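Local coordinates for single-stranded DNA-binding protein WHY1, chloroplastic (Solanum tuberosum, PDB 1L3A) that binds single-stranded DNA as a homotetramer and activates transcription of the pathogenesis-related gene PR-10a in potato defence, at residues F97-T102 / C116-D121; S57-P62 / L70-M75. All coordinates share one frame; numbering follows the deposited sequence.

Contact 1. Residues F97-T102 / C116-D121; sequences FSLSVT and CEFFHD
F118 and H120, two places apart on strand 116-120, both direct their side chains at F97-L99 of strand 88-99. F118 comes first. Its CB lies 3.6 Å from CZ at the tip of the F97 ring. Farther out, CE1 of the F118 ring is 4.1 Å from CD2 of L99, the two side chains meeting at about a right angle. Two bulky apolar groups suit this buried place, where F118 also packs on helix 101-108 at E103, S106 and I107, and L99 on I104 of the same helix. H120 then lays its imidazole over one face of F97. The ring planes are 5° apart and the centroids 4.1 Å, an offset stack in which CZ of F97 sits 3.3 Å from ND1 of H120. With CG of F97 anti to the backbone N (chi1 -163°), the ring extends toward strand 116-120, and its CZ touches both CB of F118 and the imidazole. S98, a small residue, has its OG 3.8 Å from CE1 of H120. Outside the two segments, H120 NE2 makes a weak hydrogen bond with E103. The contact therefore joins two sheets chiefly through side chains, without hydrogen bonds between the two segments: hydrocarbon fills the inner part, a flat, polar ring closes the outer part, and the carboxylate of E103, through that weak bond, could favour a protonated imidazole.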
ATOM      1  N   PHE C  97      24.482  -2.940  -8.931  1.00 42.41           N
ATOM      2  CA  PHE C  97      23.837  -1.738  -9.462  1.00 41.26           C
ATOM      3  C   PHE C  97      22.839  -1.185  -8.440  1.00 41.01           C
ATOM      4  O   PHE C  97      21.883  -1.859  -8.062  1.00 39.81           O
ATOM      5  CB  PHE C  97      23.103  -2.043 -10.766  1.00 41.71           C
ATOM      6  CG  PHE C  97      22.771  -0.815 -11.568  1.00 43.20           C
ATOM      7  CD1 PHE C  97      23.672  -0.327 -12.522  1.00 43.68           C
ATOM      8  CD2 PHE C  97      21.570  -0.132 -11.366  1.00 39.07           C
ATOM      9  CE1 PHE C  97      23.381   0.830 -13.271  1.00 44.96           C
ATOM     10  CE2 PHE C  97      21.265   1.022 -12.102  1.00 41.87           C
ATOM     11  CZ  PHE C  97      22.170   1.509 -13.060  1.00 43.16           C
ATOM     12  N   SER C  98      23.042   0.047  -8.003  1.00 40.23           N
ATOM     13  CA  SER C  98      22.154   0.619  -7.006  1.00 41.52           C
ATOM     14  C   SER C  98      20.998   1.384  -7.629  1.00 40.46           C
ATOM     15  O   SER C  98      21.180   2.104  -8.601  1.00 41.97           O
ATOM     16  CB  SER C  98      22.938   1.563  -6.107  1.00 42.96           C
ATOM     17  OG  SER C  98      23.229   2.744  -6.820  1.00 49.68           O
ATOM     18  N   LEU C  99      19.810   1.232  -7.060  1.00 38.06           N
ATOM     19  CA  LEU C  99      18.641   1.941  -7.556  1.00 35.94           C
ATOM     20  C   LEU C  99      18.221   2.966  -6.515  1.00 34.90           C
ATOM     21  O   LEU C  99      18.026   2.622  -5.353  1.00 33.46           O
ATOM     22  CB  LEU C  99      17.469   0.985  -7.789  1.00 35.55           C
ATOM     23  CG  LEU C  99      17.551  -0.196  -8.756  1.00 36.89           C
ATOM     24  CD1 LEU C  99      16.260  -0.997  -8.605  1.00 33.97           C
ATOM     25  CD2 LEU C  99      17.721   0.273 -10.203  1.00 31.55           C
ATOM     26  N   SER C 100      18.103   4.221  -6.937  1.00 34.63           N
ATOM     27  CA  SER C 100      17.670   5.305  -6.066  1.00 35.05           C
ATOM     28  C   SER C 100      16.164   5.197  -6.009  1.00 35.63           C
ATOM     29  O   SER C 100      15.554   4.460  -6.795  1.00 37.06           O
ATOM     30  CB  SER C 100      18.015   6.664  -6.679  1.00 36.41           C
ATOM     31  OG  SER C 100      17.300   6.843  -7.896  1.00 36.45           O
ATOM     32  N   VAL C 101      15.554   5.958  -5.113  1.00 35.45           N
ATOM     33  CA  VAL C 101      14.110   5.927  -4.982  1.00 37.66           C
ATOM     34  C   VAL C 101      13.410   6.299  -6.293  1.00 38.86           C
ATOM     35  O   VAL C 101      12.362   5.742  -6.612  1.00 38.67           O
ATOM     36  CB  VAL C 101      13.631   6.885  -3.881  1.00 39.89           C
ATOM     37  CG1 VAL C 101      14.206   6.462  -2.542  1.00 40.88           C
ATOM     38  CG2 VAL C 101      14.042   8.305  -4.227  1.00 44.24           C
ATOM     39  N   THR C 102      13.981   7.238  -7.046  1.00 39.36           N
ATOM     40  CA  THR C 102      13.377   7.663  -8.303  1.00 42.78           C
ATOM     41  C   THR C 102      13.428   6.542  -9.336  1.00 42.68           C
ATOM     42  O   THR C 102      12.487   6.346 -10.107  1.00 43.01           O
ATOM     43  CB  THR C 102      14.083   8.921  -8.867  1.00 44.17           C
ATOM     44  OG1 THR C 102      13.884  10.020  -7.969  1.00 47.00           O
ATOM     45  CG2 THR C 102      13.510   9.294 -10.215  1.00 43.30           C
ATOM     46  N   CYS C 116      12.710   0.894 -19.697  1.00 51.29           N
ATOM     47  CA  CYS C 116      13.399   1.994 -19.046  1.00 49.74           C
ATOM     48  C   CYS C 116      14.878   1.653 -19.031  1.00 49.71           C
ATOM     49  O   CYS C 116      15.243   0.483 -19.066  1.00 49.99           O
ATOM     50  CB  CYS C 116      12.867   2.227 -17.621  1.00 51.48           C
ATOM     51  SG  CYS C 116      12.994   0.844 -16.451  1.00 51.50           S
ATOM     52  N   GLU C 117      15.724   2.677 -19.016  1.00 50.70           N
ATOM     53  CA  GLU C 117      17.169   2.491 -19.016  1.00 50.20           C
ATOM     54  C   GLU C 117      17.794   3.337 -17.914  1.00 48.05           C
ATOM     55  O   GLU C 117      17.350   4.449 -17.659  1.00 47.83           O
ATOM     56  CB  GLU C 117      17.759   2.911 -20.368  1.00 51.58           C
ATOM     57  CG  GLU C 117      19.227   2.522 -20.552  1.00 56.21           C
ATOM     58  CD  GLU C 117      19.878   3.166 -21.775  1.00 61.08           C
ATOM     59  OE1 GLU C 117      20.131   4.394 -21.750  1.00 64.27           O
ATOM     60  OE2 GLU C 117      20.140   2.446 -22.764  1.00 61.41           O
ATOM     61  N   PHE C 118      18.828   2.804 -17.268  1.00 47.65           N
ATOM     62  CA  PHE C 118      19.516   3.512 -16.191  1.00 48.00           C
ATOM     63  C   PHE C 118      21.016   3.555 -16.456  1.00 48.50           C
ATOM     64  O   PHE C 118      21.644   2.526 -16.701  1.00 45.85           O
ATOM     65  CB  PHE C 118      19.271   2.818 -14.848  1.00 46.09           C
ATOM     66  CG  PHE C 118      17.825   2.727 -14.460  1.00 45.38           C
ATOM     67  CD1 PHE C 118      17.260   1.498 -14.105  1.00 44.89           C
ATOM     68  CD2 PHE C 118      17.029   3.868 -14.406  1.00 45.08           C
ATOM     69  CE1 PHE C 118      15.929   1.411 -13.701  1.00 43.70           C
ATOM     70  CE2 PHE C 118      15.690   3.792 -14.003  1.00 44.08           C
ATOM     71  CZ  PHE C 118      15.141   2.566 -13.650  1.00 44.31           C
ATOM     72  N   PHE C 119      21.589   4.749 -16.362  1.00 51.50           N
ATOM     73  CA  PHE C 119      23.011   4.951 -16.611  1.00 54.40           C
ATOM     74  C   PHE C 119      23.747   5.458 -15.374  1.00 55.38           C
ATOM     75  O   PHE C 119      23.408   6.509 -14.840  1.00 56.75           O
ATOM     76  CB  PHE C 119      23.166   5.955 -17.754  1.00 57.62           C
ATOM     77  CG  PHE C 119      24.554   6.500 -17.906  1.00 62.58           C
ATOM     78  CD1 PHE C 119      25.529   5.779 -18.589  1.00 64.61           C
ATOM     79  CD2 PHE C 119      24.885   7.748 -17.381  1.00 63.73           C
ATOM     80  CE1 PHE C 119      26.819   6.295 -18.756  1.00 67.08           C
ATOM     81  CE2 PHE C 119      26.170   8.275 -17.540  1.00 66.37           C
ATOM     82  CZ  PHE C 119      27.139   7.547 -18.229  1.00 66.61           C
ATOM     83  N   HIS C 120      24.752   4.721 -14.917  1.00 56.29           N
ATOM     84  CA  HIS C 120      25.508   5.149 -13.746  1.00 60.23           C
ATOM     85  C   HIS C 120      26.985   5.308 -14.088  1.00 62.94           C
ATOM     86  O   HIS C 120      27.557   4.491 -14.806  1.00 62.16           O
ATOM     87  CB  HIS C 120      25.326   4.156 -12.588  1.00 59.14           C
ATOM     88  CG  HIS C 120      24.009   4.285 -11.885  1.00 60.61           C
ATOM     89  ND1 HIS C 120      23.637   3.464 -10.841  1.00 59.78           N
ATOM     90  CD2 HIS C 120      22.987   5.158 -12.057  1.00 61.00           C
ATOM     91  CE1 HIS C 120      22.447   3.829 -10.399  1.00 58.79           C
ATOM     92  NE2 HIS C 120      22.030   4.854 -11.120  1.00 58.98           N
ATOM     93  N   ASP C 121      27.591   6.370 -13.570  1.00 68.18           N
ATOM     94  CA  ASP C 121      28.994   6.670 -13.836  1.00 74.72           C
ATOM     95  C   ASP C 121      29.522   7.542 -12.700  1.00 79.27           C
ATOM     96  O   ASP C 121      28.881   8.519 -12.315  1.00 80.02           O
ATOM     97  CB  ASP C 121      29.092   7.411 -15.180  1.00 73.73           C
ATOM     98  CG  ASP C 121      30.522   7.755 -15.582  1.00 75.51           C
ATOM     99  OD1 ASP C 121      30.749   7.989 -16.793  1.00 74.52           O
ATOM    100  OD2 ASP C 121      31.409   7.815 -14.705  1.00 74.73           O
TER

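Contact 2. Residues S57-P62 / L70-M75; sequences SPEFSP and LSREGM
S57 and E73 are joined by a water, which donates to O of S57 at 2.6 Å and to O of E73, so two carbonyls, both acceptors that could not bond each other, share one bridge. P58 follows, with its CA close to G74 N; having no side chain, G74 lets the two backbones approach this nearly. CB of P58 rests 3.7 Å from CD1 of L70, and the rigid apolar ring of P58 suits this buried place just before the strand. E59 carries most of the polar contact. Its N donates to O of R72 at 2.6 Å, while its O receives N of S71 at 3.0 Å and, more weakly, N of R72. On the face that carries E59 and R72 the two side chains run side by side and point the same way. The arginine chain is bent at chi2 (149°) and chi3 (-64°), and OE1 of E59 lies against its aliphatic part, 3.0 Å from CD of R72. The salt bridge from OE1 of E59 to NH1 of R72 is rather long at 3.4 Å, carboxylate and guanidinium planes 36° apart. Long, flexible charged chains fit such an exposed face. F60 turns to the other face with L70, where its CE2 is 4.5 Å from CD1 of L70; F197 of a neighbouring subunit also packs on F60. Last, CB of S61 lies 3.1 Å from OG of S71, small side chains toward the hairpin's closed end. With S71 and R72 both opposite E59, the arrangement is a classic beta bulge in the antiparallel hairpin formed by strands 49-62 and 68-85.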
ATOM      1  N   SER C  57      19.659   1.304   4.008  1.00 36.85           N
ATOM      2  CA  SER C  57      19.263   2.416   4.875  1.00 37.22           C
ATOM      3  C   SER C  57      19.560   3.846   4.467  1.00 36.59           C
ATOM      4  O   SER C  57      20.566   4.136   3.837  1.00 37.82           O
ATOM      5  CB  SER C  57      19.857   2.226   6.277  1.00 39.40           C
ATOM      6  OG  SER C  57      19.630   3.382   7.083  1.00 39.88           O
ATOM      7  N   PRO C  58      18.659   4.765   4.822  1.00 37.99           N
ATOM      8  CA  PRO C  58      18.896   6.169   4.488  1.00 41.03           C
ATOM      9  C   PRO C  58      19.907   6.636   5.538  1.00 43.98           C
ATOM     10  O   PRO C  58      20.234   5.877   6.455  1.00 42.30           O
ATOM     11  CB  PRO C  58      17.526   6.811   4.691  1.00 39.67           C
ATOM     12  CG  PRO C  58      16.913   5.965   5.769  1.00 39.31           C
ATOM     13  CD  PRO C  58      17.293   4.567   5.337  1.00 37.88           C
ATOM     14  N   GLU C  59      20.418   7.851   5.403  1.00 47.67           N
ATOM     15  CA  GLU C  59      21.364   8.374   6.381  1.00 52.45           C
ATOM     16  C   GLU C  59      20.756   9.599   7.051  1.00 54.29           C
ATOM     17  O   GLU C  59      19.987  10.337   6.437  1.00 53.85           O
ATOM     18  CB  GLU C  59      22.690   8.760   5.718  1.00 56.13           C
ATOM     19  CG  GLU C  59      23.527   7.586   5.214  1.00 62.43           C
ATOM     20  CD  GLU C  59      24.946   7.996   4.834  1.00 66.50           C
ATOM     21  OE1 GLU C  59      25.109   8.852   3.938  1.00 69.75           O
ATOM     22  OE2 GLU C  59      25.904   7.462   5.434  1.00 70.72           O
ATOM     23  N   PHE C  60      21.087   9.804   8.319  1.00 56.20           N
ATOM     24  CA  PHE C  60      20.583  10.956   9.046  1.00 58.49           C
ATOM     25  C   PHE C  60      21.751  11.765   9.576  1.00 60.89           C
ATOM     26  O   PHE C  60      22.840  11.234   9.775  1.00 59.65           O
ATOM     27  CB  PHE C  60      19.706  10.518  10.211  1.00 57.19           C
ATOM     28  CG  PHE C  60      18.539   9.682   9.808  1.00 57.11           C
ATOM     29  CD1 PHE C  60      18.688   8.310   9.595  1.00 57.77           C
ATOM     30  CD2 PHE C  60      17.279  10.256   9.646  1.00 58.17           C
ATOM     31  CE1 PHE C  60      17.594   7.515   9.230  1.00 55.74           C
ATOM     32  CE2 PHE C  60      16.176   9.474   9.279  1.00 58.78           C
ATOM     33  CZ  PHE C  60      16.337   8.096   9.073  1.00 58.27           C
ATOM     34  N   SER C  61      21.522  13.055   9.796  1.00 64.57           N
ATOM     35  CA  SER C  61      22.553  13.946  10.319  1.00 69.11           C
ATOM     36  C   SER C  61      21.954  14.789  11.438  1.00 71.73           C
ATOM     37  O   SER C  61      20.942  15.457  11.243  1.00 71.91           O
ATOM     38  CB  SER C  61      23.088  14.861   9.215  1.00 70.06           C
ATOM     39  OG  SER C  61      24.162  15.658   9.685  1.00 73.30           O
ATOM     40  N   PRO C  62      22.571  14.763  12.631  1.00 75.48           N
ATOM     41  CA  PRO C  62      22.065  15.540  13.768  1.00 77.81           C
ATOM     42  C   PRO C  62      22.094  17.048  13.527  1.00 80.15           C
ATOM     43  O   PRO C  62      22.821  17.540  12.663  1.00 80.30           O
ATOM     44  CB  PRO C  62      22.987  15.119  14.907  1.00 77.60           C
ATOM     45  CG  PRO C  62      24.286  14.874  14.201  1.00 76.98           C
ATOM     46  CD  PRO C  62      23.844  14.102  12.973  1.00 76.13           C
ATOM     47  N   LEU C  70      17.165  14.116   7.570  1.00 60.32           N
ATOM     48  CA  LEU C  70      17.505  13.122   6.556  1.00 57.68           C
ATOM     49  C   LEU C  70      18.554  13.745   5.637  1.00 56.55           C
ATOM     50  O   LEU C  70      18.294  14.764   4.998  1.00 58.36           O
ATOM     51  CB  LEU C  70      16.264  12.744   5.736  1.00 55.64           C
ATOM     52  CG  LEU C  70      16.512  11.857   4.508  1.00 55.80           C
ATOM     53  CD1 LEU C  70      16.901  10.462   4.955  1.00 52.92           C
ATOM     54  CD2 LEU C  70      15.262  11.801   3.638  1.00 55.01           C
ATOM     55  N   SER C  71      19.737  13.148   5.574  1.00 55.65           N
ATOM     56  CA  SER C  71      20.792  13.688   4.724  1.00 56.79           C
ATOM     57  C   SER C  71      21.124  12.842   3.501  1.00 55.13           C
ATOM     58  O   SER C  71      21.841  13.289   2.618  1.00 54.30           O
ATOM     59  CB  SER C  71      22.059  13.928   5.545  1.00 60.07           C
ATOM     60  OG  SER C  71      21.902  15.077   6.369  1.00 64.87           O
ATOM     61  N   ARG C  72      20.612  11.620   3.450  1.00 53.60           N
ATOM     62  CA  ARG C  72      20.855  10.756   2.302  1.00 52.29           C
ATOM     63  C   ARG C  72      19.746   9.720   2.262  1.00 48.90           C
ATOM     64  O   ARG C  72      19.466   9.071   3.261  1.00 48.99           O
ATOM     65  CB  ARG C  72      22.229  10.088   2.426  1.00 55.84           C
ATOM     66  CG  ARG C  72      22.688   9.321   1.185  1.00 59.30           C
ATOM     67  CD  ARG C  72      24.205   9.367   1.081  1.00 63.91           C
ATOM     68  NE  ARG C  72      24.663  10.743   0.884  1.00 69.65           N
ATOM     69  CZ  ARG C  72      25.915  11.166   1.059  1.00 72.52           C
ATOM     70  NH1 ARG C  72      26.868  10.323   1.443  1.00 72.66           N
ATOM     71  NH2 ARG C  72      26.217  12.442   0.850  1.00 73.53           N
ATOM     72  N   GLU C  73      19.094   9.581   1.116  1.00 45.27           N
ATOM     73  CA  GLU C  73      18.009   8.618   0.993  1.00 44.09           C
ATOM     74  C   GLU C  73      18.536   7.194   0.933  1.00 39.51           C
ATOM     75  O   GLU C  73      19.680   6.954   0.560  1.00 39.00           O
ATOM     76  CB  GLU C  73      17.205   8.872  -0.277  1.00 46.78           C
ATOM     77  CG  GLU C  73      16.864  10.317  -0.536  1.00 55.24           C
ATOM     78  CD  GLU C  73      16.022  10.480  -1.789  1.00 59.55           C
ATOM     79  OE1 GLU C  73      16.349   9.838  -2.818  1.00 60.72           O
ATOM     80  OE2 GLU C  73      15.039  11.251  -1.745  1.00 62.16           O
ATOM     81  N   GLY C  74      17.702   6.247   1.320  1.00 36.24           N
ATOM     82  CA  GLY C  74      18.114   4.864   1.225  1.00 35.10           C
ATOM     83  C   GLY C  74      17.967   4.481  -0.244  1.00 32.90           C
ATOM     84  O   GLY C  74      17.587   5.313  -1.076  1.00 31.47           O
ATOM     85  N   MET C  75      18.269   3.228  -0.562  1.00 34.88           N
ATOM     86  CA  MET C  75      18.169   2.711  -1.922  1.00 36.08           C
ATOM     87  C   MET C  75      18.087   1.189  -1.918  1.00 32.82           C
ATOM     88  O   MET C  75      18.137   0.549  -0.874  1.00 31.74           O
ATOM     89  CB  MET C  75      19.390   3.151  -2.732  1.00 41.04           C
ATOM     90  CG  MET C  75      20.695   2.810  -2.048  1.00 51.24           C
ATOM     91  SD  MET C  75      22.091   3.758  -2.687  1.00 64.62           S
ATOM     92  CE  MET C  75      21.820   5.364  -1.905  1.00 62.53           C
TER
HETATM   93  O   HOH W   1      21.693   5.654   1.999  1.00 54.26           O

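In the fold
Contact 1 is buried, its centre about 7 Å from the centre of the chain, whereas contact 2 is a surface contact with its centre about 14 Å from the same point. Contact 2 binds neighbouring strands within one antiparallel sheet, chiefly by backbone hydrogen bonds; contact 1 connects strand 88-99, one of that sheet's outermost strands within this chain, to strand 116-120 of the second sheet by apolar and aromatic packing. Strand 68-85 links them, pairing with 49-62 on one side and 88-99 on the other. The contacts touch directly where L99 O meets M75 CB and V101 meets E73 and G74. Both also reach a neighbouring subunit of the tetramer, through H120 and through S57, P58 and F60.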